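Local coordinates for protein nucleoside-diphosphate-sugar pyrophosphorylase (PDB 4EVW) that probably joins a nucleoside triphosphate and a sugar phosphate into a nucleoside-diphosphate sugar, with release of pyrophosphate, at residues 130-134 and 175-179; 1-5 and 108-114; 153-157 and 217-221. The protein carries 1 engineered substitution. All coordinates share one frame; numbering follows the deposited sequence.

Contact 1: 130-134 and 175-179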
loop_
_atom_site.group_PDB
_atom_site.type_symbol
_atom_site.label_atom_id
_atom_site.label_comp_id
_atom_site.label_asym_id
_atom_site.label_seq_id
_atom_site.Cartn_x
_atom_site.Cartn_y
_atom_site.Cartn_z
ATOM N N SER A 130 -0.645 12.405 -14.344
ATOM C CA SER A 130 -1.916 12.088 -13.704
ATOM C C SER A 130 -1.913 12.597 -12.274
ATOM O O SER A 130 -0.861 12.931 -11.730
ATOM C CB SER A 130 -2.146 10.573 -13.708
ATOM O OG SER A 130 -1.126 9.896 -12.990
ATOM N N ASP A 131 -3.091 12.661 -11.662
ATOM C CA ASP A 131 -3.180 13.115 -10.281
ATOM C C ASP A 131 -2.968 11.924 -9.354
ATOM O O ASP A 131 -2.759 12.086 -8.148
ATOM C CB ASP A 131 -4.543 13.763 -10.019
ATOM C CG ASP A 131 -4.693 15.099 -10.734
ATOM O OD1 ASP A 131 -3.800 15.956 -10.569
ATOM O OD2 ASP A 131 -5.697 15.294 -11.453
ATOM N N GLY A 132 -3.018 10.728 -9.932
ATOM C CA GLY A 132 -2.819 9.518 -9.154
ATOM C C GLY A 132 -3.061 8.299 -10.024
ATOM O O GLY A 132 -3.678 8.398 -11.081
ATOM N N TYR A 133 -2.562 7.147 -9.607
ATOM C CA TYR A 133 -2.795 5.949 -10.393
ATOM C C TYR A 133 -2.740 4.706 -9.534
ATOM O O TYR A 133 -2.091 4.681 -8.485
ATOM C CB TYR A 133 -1.788 5.835 -11.551
ATOM C CG TYR A 133 -0.465 5.200 -11.186
ATOM C CD1 TYR A 133 0.590 5.962 -10.679
ATOM C CD2 TYR A 133 -0.278 3.828 -11.329
ATOM C CE1 TYR A 133 1.808 5.361 -10.334
ATOM C CE2 TYR A 133 0.920 3.222 -10.988
ATOM C CZ TYR A 133 1.957 3.989 -10.491
ATOM O OH TYR A 133 3.141 3.372 -10.164
ATOM N N LEU A 134 -3.447 3.680 -9.986
ATOM C CA LEU A 134 -3.497 2.403 -9.296
ATOM C C LEU A 134 -2.793 1.399 -10.176
ATOM O O LEU A 134 -3.086 1.299 -11.366
ATOM C CB LEU A 134 -4.947 1.932 -9.105
ATOM C CG LEU A 134 -5.879 2.758 -8.222
ATOM C CD1 LEU A 134 -6.604 3.813 -9.056
ATOM C CD2 LEU A 134 -6.885 1.816 -7.560
ATOM N N TYR A 175 -0.805 2.017 -4.547
ATOM C CA TYR A 175 -1.693 3.143 -4.795
ATOM C C TYR A 175 -0.892 4.432 -4.765
ATOM O O TYR A 175 -0.358 4.813 -3.723
ATOM C CB TYR A 175 -2.768 3.214 -3.712
ATOM C CG TYR A 175 -3.534 1.932 -3.537
ATOM C CD1 TYR A 175 -3.276 1.079 -2.462
ATOM C CD2 TYR A 175 -4.521 1.567 -4.448
ATOM C CE1 TYR A 175 -3.989 -0.107 -2.300
ATOM C CE2 TYR A 175 -5.236 0.388 -4.300
ATOM C CZ TYR A 175 -4.968 -0.443 -3.226
ATOM O OH TYR A 175 -5.686 -1.604 -3.077
ATOM N N HIS A 176 -0.827 5.112 -5.900
ATOM C CA HIS A 176 -0.066 6.343 -5.991
ATOM C C HIS A 176 -0.962 7.575 -6.028
ATOM O O HIS A 176 -2.016 7.568 -6.670
ATOM C CB HIS A 176 0.810 6.311 -7.250
ATOM C CG HIS A 176 1.685 7.517 -7.407
ATOM N ND1 HIS A 176 2.851 7.690 -6.691
ATOM C CD2 HIS A 176 1.559 8.609 -8.192
ATOM C CE1 HIS A 176 3.408 8.839 -7.034
ATOM N NE2 HIS A 176 2.644 9.418 -7.943
ATOM N N PHE A 177 -0.538 8.617 -5.315
ATOM C CA PHE A 177 -1.239 9.900 -5.281
ATOM C C PHE A 177 -0.188 10.972 -5.548
ATOM O O PHE A 177 0.841 11.016 -4.871
ATOM C CB PHE A 177 -1.879 10.154 -3.913
ATOM C CG PHE A 177 -2.879 9.108 -3.510
ATOM C CD1 PHE A 177 -2.457 7.889 -3.003
ATOM C CD2 PHE A 177 -4.241 9.341 -3.654
ATOM C CE1 PHE A 177 -3.378 6.908 -2.639
ATOM C CE2 PHE A 177 -5.175 8.368 -3.294
ATOM C CZ PHE A 177 -4.741 7.148 -2.785
ATOM N N ASN A 178 -0.444 11.835 -6.527
ATOM C CA ASN A 178 0.516 12.884 -6.866
ATOM C C ASN A 178 0.712 13.906 -5.742
ATOM O O ASN A 178 1.789 14.486 -5.613
ATOM C CB ASN A 178 0.081 13.602 -8.149
ATOM C CG ASN A 178 1.155 14.527 -8.685
ATOM O OD1 ASN A 178 2.309 14.125 -8.840
ATOM N ND2 ASN A 178 0.782 15.768 -8.973
ATOM N N ARG A 179 -0.323 14.121 -4.933
ATOM C CA ARG A 179 -0.242 15.072 -3.820
ATOM C C ARG A 179 -0.767 14.487 -2.516
ATOM O O ARG A 179 -1.874 13.953 -2.469
ATOM C CB ARG A 179 -1.030 16.348 -4.140
ATOM C CG ARG A 179 -0.459 17.155 -5.297
ATOM C CD ARG A 179 -1.174 18.494 -5.456
ATOM N NE ARG A 179 -0.436 19.389 -6.343
ATOM C CZ ARG A 179 0.190 20.493 -5.946
ATOM N NH1 ARG A 179 0.167 20.852 -4.669
ATOM N NH2 ARG A 179 0.851 21.234 -6.826
HETATM O O HOH W 1 -2.870 13.556 -5.951
HETATM O O HOH W 2 -2.004 16.511 -8.717
#

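Contact 2: 1-5 and 108-114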
loop_
_atom_site.group_PDB
_atom_site.type_symbol
_atom_site.label_atom_id
_atom_site.label_comp_id
_atom_site.label_asym_id
_atom_site.label_seq_id
_atom_site.Cartn_x
_atom_site.Cartn_y
_atom_site.Cartn_z
HETATM N N MSE A 1 7.266 9.997 -2.074
HETATM C CA MSE A 1 7.524 9.261 -0.807
HETATM C C MSE A 1 6.816 7.918 -0.809
HETATM O O MSE A 1 5.620 7.835 -1.105
HETATM C CB MSE A 1 7.038 10.079 0.393
HETATM C CG MSE A 1 7.273 9.384 1.714
HETATM SE SE MSE A 1 6.824 10.487 3.231
HETATM C CE MSE A 1 8.247 11.796 3.098
ATOM N N ILE A 2 7.558 6.869 -0.472
ATOM C CA ILE A 2 7.008 5.521 -0.432
ATOM C C ILE A 2 6.493 5.302 0.987
ATOM O O ILE A 2 7.251 5.404 1.952
ATOM C CB ILE A 2 8.088 4.479 -0.752
ATOM C CG1 ILE A 2 8.745 4.801 -2.100
ATOM C CG2 ILE A 2 7.473 3.086 -0.785
ATOM C CD1 ILE A 2 7.887 4.493 -3.298
ATOM N N VAL A 3 5.204 5.010 1.105
ATOM C CA VAL A 3 4.580 4.820 2.409
ATOM C C VAL A 3 4.161 3.369 2.582
ATOM O O VAL A 3 3.431 2.820 1.754
ATOM C CB VAL A 3 3.335 5.719 2.547
ATOM C CG1 VAL A 3 2.681 5.508 3.911
ATOM C CG2 VAL A 3 3.729 7.185 2.354
ATOM N N ILE A 4 4.617 2.745 3.657
ATOM C CA ILE A 4 4.256 1.363 3.890
ATOM C C ILE A 4 3.495 1.194 5.191
ATOM O O ILE A 4 4.082 1.238 6.274
ATOM C CB ILE A 4 5.483 0.433 3.965
ATOM C CG1 ILE A 4 6.504 0.791 2.882
ATOM C CG2 ILE A 4 5.021 -1.025 3.783
ATOM C CD1 ILE A 4 6.152 0.284 1.504
ATOM N N PRO A 5 2.198 1.067 5.105
ATOM C CA PRO A 5 1.386 0.838 6.284
ATOM C C PRO A 5 1.582 -0.603 6.749
ATOM O O PRO A 5 1.378 -1.489 5.997
ATOM C CB PRO A 5 -0.014 1.082 5.784
ATOM C CG PRO A 5 0.054 0.879 4.334
ATOM C CD PRO A 5 1.422 1.039 3.867
ATOM N N SER A 108 4.235 13.748 -3.411
ATOM C CA SER A 108 3.457 12.569 -3.737
ATOM C C SER A 108 3.631 11.476 -2.696
ATOM O O SER A 108 4.592 11.480 -1.925
ATOM C CB SER A 108 3.906 12.015 -5.090
ATOM O OG SER A 108 5.216 11.481 -4.990
ATOM N N ILE A 109 2.674 10.562 -2.648
ATOM C CA ILE A 109 2.818 9.419 -1.770
ATOM C C ILE A 109 2.427 8.185 -2.557
ATOM O O ILE A 109 1.453 8.177 -3.313
ATOM C CB ILE A 109 1.995 9.495 -0.466
ATOM C CG1 ILE A 109 0.515 9.668 -0.763
ATOM C CG2 ILE A 109 2.528 10.615 0.427
ATOM C CD1 ILE A 109 -0.323 9.493 0.486
ATOM N N THR A 110 3.235 7.152 -2.388
ATOM C CA THR A 110 3.033 5.884 -3.059
ATOM C C THR A 110 2.827 4.869 -1.958
ATOM O O THR A 110 3.775 4.486 -1.276
ATOM C CB THR A 110 4.274 5.531 -3.883
ATOM O OG1 THR A 110 4.479 6.547 -4.869
ATOM C CG2 THR A 110 4.104 4.190 -4.569
ATOM N N VAL A 111 1.583 4.451 -1.766
ATOM C CA VAL A 111 1.275 3.489 -0.714
ATOM C C VAL A 111 1.470 2.079 -1.229
ATOM O O VAL A 111 1.017 1.734 -2.313
ATOM C CB VAL A 111 -0.174 3.649 -0.221
ATOM C CG1 VAL A 111 -0.443 2.691 0.940
ATOM C CG2 VAL A 111 -0.413 5.089 0.192
ATOM N N PHE A 112 2.145 1.259 -0.436
ATOM C CA PHE A 112 2.413 -0.111 -0.831
ATOM C C PHE A 112 2.286 -0.974 0.418
ATOM O O PHE A 112 2.343 -0.462 1.529
ATOM C CB PHE A 112 3.828 -0.194 -1.386
ATOM C CG PHE A 112 4.151 -1.500 -2.034
ATOM C CD1 PHE A 112 3.451 -1.926 -3.158
ATOM C CD2 PHE A 112 5.169 -2.301 -1.533
ATOM C CE1 PHE A 112 3.766 -3.135 -3.777
ATOM C CE2 PHE A 112 5.492 -3.509 -2.140
ATOM C CZ PHE A 112 4.791 -3.927 -3.264
ATOM N N ASN A 113 2.113 -2.277 0.257
ATOM C CA ASN A 113 1.996 -3.100 1.446
ATOM C C ASN A 113 3.105 -4.130 1.534
ATOM O O ASN A 113 3.661 -4.574 0.526
ATOM C CB ASN A 113 0.616 -3.749 1.516
ATOM C CG ASN A 113 0.396 -4.758 0.431
ATOM O OD1 ASN A 113 0.755 -5.924 0.575
ATOM N ND2 ASN A 113 -0.190 -4.318 -0.675
ATOM N N ILE A 114 3.418 -4.503 2.763
ATOM C CA ILE A 114 4.487 -5.438 3.033
ATOM C C ILE A 114 4.178 -6.889 2.623
ATOM O O ILE A 114 5.058 -7.747 2.682
ATOM C CB ILE A 114 4.878 -5.326 4.534
ATOM C CG1 ILE A 114 6.390 -5.453 4.686
ATOM C CG2 ILE A 114 4.122 -6.343 5.366
ATOM C CD1 ILE A 114 7.164 -4.353 3.974
HETATM O O HOH W 3 6.012 8.492 -4.155
HETATM O O HOH W 4 1.564 -3.878 4.875
#

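Contact 3: 153-157 and 217-221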
loop_
_atom_site.group_PDB
_atom_site.type_symbol
_atom_site.label_atom_id
_atom_site.label_comp_id
_atom_site.label_asym_id
_atom_site.label_seq_id
_atom_site.Cartn_x
_atom_site.Cartn_y
_atom_site.Cartn_z
ATOM N N GLY A 153 -7.935 1.669 -24.850
ATOM C CA GLY A 153 -7.000 2.674 -25.323
ATOM C C GLY A 153 -6.776 3.830 -24.370
ATOM O O GLY A 153 -5.943 4.697 -24.627
ATOM N N SER A 154 -7.533 3.861 -23.279
ATOM C CA SER A 154 -7.386 4.911 -22.276
ATOM C C SER A 154 -7.045 4.226 -20.968
ATOM O O SER A 154 -7.557 3.148 -20.683
ATOM C CB SER A 154 -8.689 5.694 -22.105
ATOM O OG SER A 154 -8.624 6.545 -20.968
ATOM N N THR A 155 -6.175 4.838 -20.174
ATOM C CA THR A 155 -5.818 4.244 -18.897
ATOM C C THR A 155 -6.563 4.961 -17.782
ATOM O O THR A 155 -6.256 4.787 -16.606
ATOM C CB THR A 155 -4.301 4.330 -18.631
ATOM O OG1 THR A 155 -3.856 5.676 -18.818
ATOM C CG2 THR A 155 -3.546 3.403 -19.566
ATOM N N LYS A 156 -7.553 5.763 -18.162
ATOM C CA LYS A 156 -8.329 6.508 -17.183
ATOM C C LYS A 156 -9.204 5.562 -16.358
ATOM O O LYS A 156 -9.736 4.582 -16.881
ATOM C CB LYS A 156 -9.197 7.544 -17.900
ATOM C CG LYS A 156 -9.415 8.828 -17.119
ATOM C CD LYS A 156 -10.126 9.876 -17.970
ATOM C CE LYS A 156 -10.837 10.905 -17.099
ATOM N NZ LYS A 156 -9.920 11.587 -16.140
ATOM N N VAL A 157 -9.334 5.847 -15.065
ATOM C CA VAL A 157 -10.158 5.030 -14.170
ATOM C C VAL A 157 -11.398 5.835 -13.787
ATOM O O VAL A 157 -11.295 6.999 -13.398
ATOM C CB VAL A 157 -9.382 4.640 -12.888
ATOM C CG1 VAL A 157 -10.294 3.888 -11.924
ATOM C CG2 VAL A 157 -8.183 3.768 -13.255
ATOM N N LEU A 217 -10.489 14.799 -10.528
ATOM C CA LEU A 217 -9.056 14.587 -10.654
ATOM C C LEU A 217 -8.815 13.514 -11.701
ATOM O O LEU A 217 -9.677 12.671 -11.959
ATOM C CB LEU A 217 -8.428 14.191 -9.317
ATOM C CG LEU A 217 -8.537 15.245 -8.208
ATOM C CD1 LEU A 217 -7.500 14.933 -7.129
ATOM C CD2 LEU A 217 -8.298 16.637 -8.772
ATOM N N ASN A 218 -7.633 13.563 -12.297
ATOM C CA ASN A 218 -7.240 12.657 -13.365
ATOM C C ASN A 218 -6.586 11.383 -12.833
ATOM O O ASN A 218 -5.374 11.325 -12.651
ATOM C CB ASN A 218 -6.292 13.419 -14.295
ATOM C CG ASN A 218 -6.008 12.681 -15.578
ATOM O OD1 ASN A 218 -6.781 11.823 -16.000
ATOM N ND2 ASN A 218 -4.901 13.030 -16.225
ATOM N N ILE A 219 -7.397 10.354 -12.607
ATOM C CA ILE A 219 -6.902 9.092 -12.066
ATOM C C ILE A 219 -6.755 8.009 -13.133
ATOM O O ILE A 219 -7.668 7.766 -13.922
ATOM C CB ILE A 219 -7.844 8.578 -10.950
ATOM C CG1 ILE A 219 -8.020 9.661 -9.874
ATOM C CG2 ILE A 219 -7.295 7.285 -10.355
ATOM C CD1 ILE A 219 -6.714 10.129 -9.218
ATOM N N HIS A 220 -5.598 7.354 -13.152
ATOM C CA HIS A 220 -5.341 6.308 -14.136
ATOM C C HIS A 220 -4.947 4.987 -13.513
ATOM O O HIS A 220 -4.831 4.861 -12.296
ATOM C CB HIS A 220 -4.213 6.745 -15.075
ATOM C CG HIS A 220 -4.604 7.833 -16.021
ATOM N ND1 HIS A 220 -4.693 7.636 -17.382
ATOM C CD2 HIS A 220 -4.950 9.125 -15.805
ATOM C CE1 HIS A 220 -5.078 8.757 -17.964
ATOM N NE2 HIS A 220 -5.242 9.676 -17.029
ATOM N N TYR A 221 -4.769 3.982 -14.360
ATOM C CA TYR A 221 -4.301 2.697 -13.883
ATOM C C TYR A 221 -3.056 2.408 -14.679
ATOM O O TYR A 221 -2.804 3.033 -15.715
ATOM C CB TYR A 221 -5.336 1.573 -14.086
ATOM C CG TYR A 221 -5.623 1.153 -15.522
ATOM C CD1 TYR A 221 -4.761 0.303 -16.220
ATOM C CD2 TYR A 221 -6.786 1.576 -16.164
ATOM C CE1 TYR A 221 -5.062 -0.124 -17.523
ATOM C CE2 TYR A 221 -7.096 1.157 -17.463
ATOM C CZ TYR A 221 -6.231 0.311 -18.134
ATOM O OH TYR A 221 -6.547 -0.106 -19.407
HETATM O O HOH W 5 -10.126 9.715 -13.487
#

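Contact 1: 130-134 and 175-179
His176 and Tyr133 share one face of an antiparallel strand pair, their side chains crossing at a slant, and, together with Asn178, supply more than half of the surface this contact buries. The phenol ring of Tyr133 leans across its neighbour, with CE1 3.4 Å from CB of His176 and 3.6 Å from its CG. The two ring planes are inclined obliquely, at 39°. Tyr133 reaches this place through a chi1 of 85°, which sets CG between its own backbone N and carbonyl carbon. Beneath the rings the same two residues form a hydrogen-bonded pair: His176 N donates to Tyr133 O at 2.9 Å, and Tyr133 N returns a bond to His176 O at 3.0 Å. The imidazole ND1 is held in turn by Thr110 OG1 of the next strand, which helps to fix the ring's rotation.

Where the strands end, Asn178 N donates to Asp131 O at 2.8 Å. That oxygen also accepts a hydrogen bond from a water that in turn accepts from Arg179 N, the N-cap of helix 180-191. A second water joins Asp131 OD1 to Asn178 ND2, while OD2 of the same carboxylate accepts from Asn218 N. The chemistry thus passes from buried aromatic packing to a hydrated polar margin, where water extends the backbone pairing.

Contact 2: 1-5 and 108-114
Ile4, in strand 2-5, lies beside Phe112, just past the end of the parallel strand 109-111, their side chains pointing the same way, and shows how the two branches of one residue can meet different partners. Its CB stands 4.1 Å from the carbonyl O of Phe112. The CG2 branch comes closer to that oxygen, at 3.5 Å, and also meets CD1 of Ile114 at 4.0 Å, the two isoleucines crossing at about a right angle. The other branch leaves with CG1 anti to the carbonyl carbon (chi1 -42°) and carries CD1 alongside Phe112, 3.7 Å from its CB and near the plane of the ring at its edge. Phe40 then packs edge-to-face with the same ring.

The backbones alternate in donating. Thr110 N bonds to Met1 O, Val3 N to Thr110 O at 2.8 Å, and Phe112 N to Val3 O at 3.0 Å. Pro5, having no N-H to offer, ends the series and instead sets CD 2.9 Å from Phe112 O. At the other end the amino group of Met1, a selenomethionine here, donates to Ser108 O, and a water links it to the hydroxyls of Ser108 and Thr110. Pro5 crosses Val111 CG1 with its ring. Helix 87-100 covers this side, Val91 packing on Val111 and Thr90 on Pro5.

Flanked by strands 49-54 and 109-111, strand 2-5 lies in the parallel part of a mixed sheet with helices packed against it, consistent with the Rossmann-like architecture of sugar nucleotidyltransferases, in which the loop after the first strand typically grips the nucleotide.

Contact 3: 153-157 and 217-221
In Thr155 a chi1 of 51° directs OG1 at His220, and a chi1 of -71° in His220 brings ND1 up to it; OG1 and ND1 share a 2.6 Å hydrogen bond near the plane of the ring, either being able to donate. The frame for this meeting is a single beta bridge, Lys156 with His220, where the loop after strand 146-149 passes the start of strand 219-223. An ST turn shapes the loop just before the bridge: Ser154 OG accepts from Lys156 N at 3.1 Å.

Two backbone bonds hold the bridge. Tyr221 N donates to Thr155 O at 2.8 Å, in the carbonyl plane, and Val157 N to Ile219 O at 2.8 Å, tilted 25° from the carbonyl plane of Ile219. The loop backbone also lies against both aromatic rings. CA of Lys156 sits over one face of His220, 4.0 Å from the ring centroid, and CA of Thr155 makes a like CH-pi contact over a face of Tyr221, 4.1 Å from its centroid. Val157 closes the inner side, its CG2 lying 3.7 Å from CB of Tyr221 and near the plane of that ring. Helix 208-214 continues the apolar layer, with Ile213 touching both Val157 and Ile219.

The outer side is polar. The Lys156 chain runs back along the strand and bends at its last torsion, and there a water accepts from NZ and from Ile219 N and probably donates to Val157 O. Contacts at both ring nitrogens of His220, the one at NE2 weak, would limit the turning of the imidazole. NE2 bonds to Asn218 OD1, the same oxygen that accepts from Lys156 NZ at 3.2 Å.

In the fold
Read from the N terminus, contact 2 closes first: the opening strand is rejoined by residues 108-114 after about a hundred residues of alternating strands and helices. Only then does contact 1 open, at residue 130. Contact 3 opens inside that loop, at residue 153, and closes at 217-221, after contact 1 has closed at 175-179, so the two cross while contact 2 precedes both. All three reach one mixed sheet. Strand 174-177 lies beside 109-111, joining contacts 2 and 1, and strand 132-138 runs parallel to 219-223, joining contacts 1 and 3. The parallel part of the sheet, probably the nucleotide-binding side, is thereby continued to the peripheral loop before strand 157-161.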